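Local coordinates for probable hydrogenase nickel incorporation protein hypB (Methanocaldococcus jannaschii, PDB 2HF9) that probably hydrolyses GTP slowly, an activity needed for nickel insertion into [NiFe] hydrogenases during their maturation, at residues A[30-33]-A[34-38]. Residues are numbered along the deposited sequence; the frame is centred on the assembly and turned at random.
Sequences RKLL and NKHGV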
ATOM      1  N   ARG A  30     -10.243  -2.380 -24.809  1.00 16.48           N
ATOM      2  CA  ARG A  30     -10.582  -3.802 -24.949  1.00 17.01           C
ATOM      3  C   ARG A  30     -10.860  -4.183 -26.400  1.00 16.84           C
ATOM      4  O   ARG A  30     -10.394  -5.218 -26.871  1.00 16.69           O
ATOM      5  CB  ARG A  30     -11.781  -4.185 -24.074  1.00 16.99           C
ATOM      6  CG  ARG A  30     -11.416  -4.978 -22.820  1.00 18.13           C
ATOM      7  CD  ARG A  30     -12.644  -5.368 -22.000  1.00 17.94           C
ATOM      8  NE  ARG A  30     -13.436  -4.199 -21.617  1.00 19.95           N
ATOM      9  CZ  ARG A  30     -13.240  -3.475 -20.517  1.00 20.11           C
ATOM     10  NH1 ARG A  30     -12.282  -3.796 -19.657  1.00 19.87           N
ATOM     11  NH2 ARG A  30     -14.015  -2.429 -20.275  1.00 20.14           N
ATOM     12  N   LYS A  31     -11.609  -3.333 -27.099  1.00 16.94           N
ATOM     13  CA  LYS A  31     -11.888  -3.531 -28.517  1.00 17.25           C
ATOM     14  C   LYS A  31     -10.602  -3.533 -29.352  1.00 16.96           C
ATOM     15  O   LYS A  31     -10.419  -4.401 -30.208  1.00 16.76           O
ATOM     16  CB  LYS A  31     -12.929  -2.500 -29.008  1.00 17.68           C
ATOM     17  CG  LYS A  31     -13.140  -2.338 -30.536  1.00 19.35           C
ATOM     18  CD  LYS A  31     -13.036  -3.625 -31.376  1.00 21.74           C
ATOM     19  CE  LYS A  31     -13.856  -4.790 -30.843  1.00 22.79           C
ATOM     20  NZ  LYS A  31     -13.127  -6.068 -31.084  1.00 23.21           N
ATOM     21  N   LEU A  32      -9.703  -2.587 -29.077  1.00 16.78           N
ATOM     22  CA  LEU A  32      -8.416  -2.524 -29.772  1.00 16.55           C
ATOM     23  C   LEU A  32      -7.589  -3.787 -29.527  1.00 16.40           C
ATOM     24  O   LEU A  32      -6.998  -4.342 -30.456  1.00 16.31           O
ATOM     25  CB  LEU A  32      -7.629  -1.270 -29.362  1.00 16.43           C
ATOM     26  CG  LEU A  32      -6.207  -1.089 -29.919  1.00 16.74           C
ATOM     27  CD1 LEU A  32      -6.205  -0.859 -31.430  1.00 16.36           C
ATOM     28  CD2 LEU A  32      -5.480   0.047 -29.200  1.00 16.74           C
ATOM     29  N   LEU A  33      -7.557  -4.233 -28.274  1.00 16.27           N
ATOM     30  CA  LEU A  33      -6.837  -5.448 -27.902  1.00 16.16           C
ATOM     31  C   LEU A  33      -7.427  -6.687 -28.584  1.00 16.22           C
ATOM     32  O   LEU A  33      -6.682  -7.497 -29.145  1.00 16.15           O
ATOM     33  CB  LEU A  33      -6.817  -5.620 -26.379  1.00 16.15           C
ATOM     34  CG  LEU A  33      -6.028  -4.571 -25.583  1.00 15.95           C
ATOM     35  CD1 LEU A  33      -6.429  -4.615 -24.123  1.00 16.28           C
ATOM     36  CD2 LEU A  33      -4.523  -4.741 -25.733  1.00 16.33           C
ATOM     37  N   ASN A  34      -8.757  -6.811 -28.549  1.00 16.31           N
ATOM     38  CA  ASN A  34      -9.468  -7.927 -29.194  1.00 16.68           C
ATOM     39  C   ASN A  34      -9.239  -7.990 -30.703  1.00 16.93           C
ATOM     40  O   ASN A  34      -9.129  -9.074 -31.282  1.00 16.83           O
ATOM     41  CB  ASN A  34     -10.971  -7.866 -28.900  1.00 16.67           C
ATOM     42  CG  ASN A  34     -11.305  -8.227 -27.460  1.00 16.74           C
ATOM     43  OD1 ASN A  34     -10.573  -8.965 -26.804  1.00 16.54           O
ATOM     44  ND2 ASN A  34     -12.425  -7.707 -26.967  1.00 17.26           N
ATOM     45  N   LYS A  35      -9.166  -6.812 -31.314  1.00 17.08           N
ATOM     46  CA  LYS A  35      -8.906  -6.642 -32.739  1.00 17.33           C
ATOM     47  C   LYS A  35      -7.556  -7.243 -33.119  1.00 17.06           C
ATOM     48  O   LYS A  35      -7.402  -7.817 -34.198  1.00 16.74           O
ATOM     49  CB  LYS A  35      -8.914  -5.147 -33.057  1.00 17.60           C
ATOM     50  CG  LYS A  35      -9.711  -4.728 -34.279  1.00 19.42           C
ATOM     51  CD  LYS A  35     -10.435  -3.390 -34.025  1.00 21.06           C
ATOM     52  CE  LYS A  35      -9.501  -2.319 -33.433  1.00 22.24           C
ATOM     53  NZ  LYS A  35     -10.211  -1.329 -32.549  1.00 22.31           N
ATOM     54  N   HIS A  36      -6.587  -7.118 -32.213  1.00 16.88           N
ATOM     55  CA  HIS A  36      -5.235  -7.620 -32.436  1.00 16.84           C
ATOM     56  C   HIS A  36      -4.927  -8.921 -31.691  1.00 16.37           C
ATOM     57  O   HIS A  36      -3.776  -9.360 -31.659  1.00 16.27           O
ATOM     58  CB  HIS A  36      -4.208  -6.543 -32.093  1.00 17.25           C
ATOM     59  CG  HIS A  36      -4.303  -5.329 -32.961  1.00 18.61           C
ATOM     60  ND1 HIS A  36      -3.790  -5.288 -34.241  1.00 20.32           N
ATOM     61  CD2 HIS A  36      -4.861  -4.115 -32.742  1.00 19.97           C
ATOM     62  CE1 HIS A  36      -4.023  -4.100 -34.769  1.00 20.09           C
ATOM     63  NE2 HIS A  36      -4.675  -3.371 -33.882  1.00 20.16           N
ATOM     64  N   GLY A  37      -5.954  -9.524 -31.094  1.00 15.99           N
ATOM     65  CA  GLY A  37      -5.829 -10.822 -30.434  1.00 15.37           C
ATOM     66  C   GLY A  37      -4.923 -10.782 -29.219  1.00 14.89           C
ATOM     67  O   GLY A  37      -4.136 -11.702 -28.989  1.00 15.13           O
ATOM     68  N   VAL A  38      -5.043  -9.714 -28.440  1.00 14.40           N
ATOM     69  CA  VAL A  38      -4.237  -9.542 -27.231  1.00 13.82           C
ATOM     70  C   VAL A  38      -5.130  -9.755 -26.018  1.00 13.43           C
ATOM     71  O   VAL A  38      -6.231  -9.216 -25.954  1.00 13.34           O
ATOM     72  CB  VAL A  38      -3.582  -8.133 -27.162  1.00 13.81           C
ATOM     73  CG1 VAL A  38      -2.715  -7.985 -25.908  1.00 13.76           C
ATOM     74  CG2 VAL A  38      -2.758  -7.858 -28.406  1.00 13.72           C
TER
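V38 N reaches back to L33 O at 2.8 Å, a nearly straight bond of 170° whose donor sits above the carbonyl plane, well off either lone pair. With a weak bond from G37 N to N34 O it makes the Schellman motif that ends helix 18-35, G37 being the C' residue with positive phi. Upstream, regular helical bonds persist: N34 N to R30 O and K35 N to K31 O. At the transition H36 N is shared weakly between L32 O and L33 O.

The apolar contacts follow the turn. L33 CD2 meets V38 CG1 at 3.7 Å. L32, its CG anti to the backbone N (chi1 176°), brings CD1 in the plane of the H36 ring to its edge, 3.8 Å from H36 CD2. L122 of strand 121-125 supports L33 and V38, seating the reversal against the central sheet, while L111 of helix 104-111 touches both leucines.

Among the polar side chains, N34 has CG anti to its carbonyl carbon (chi1 -72°), which turns the amide back beside R30 O; N34 CG and ND2 each lie 3.2 Å from that oxygen, at an angle too poor for ND2 to bond. N34 OD1 accepts a hydrogen bond from H141 NE2, R30 bridges to D137 and D27, and H36 ND1 is hydrogen-bonded to D117 OD1 on the side of the ring away from L32, which probably restrains its rotation. Replacing N34 by alanine removes the whole amide, which is likely to leave H141 NE2 without this acceptor and the flank of R30 O less filled. The exposed K31 and K35 cross at about a right angle, K31 CD 3.7 Å from K35 CD; K31 NZ and K35 NZ stay 5.8 Å apart, so repulsion is probably modest.

The chemistry thus divides the labour of helix termination: backbone bonds turn the chain, leucine and valine anchor it to the core, and the polar ends of N34 and H36 tie it to neighbouring parts of the G-domain as it enters strand 39-45.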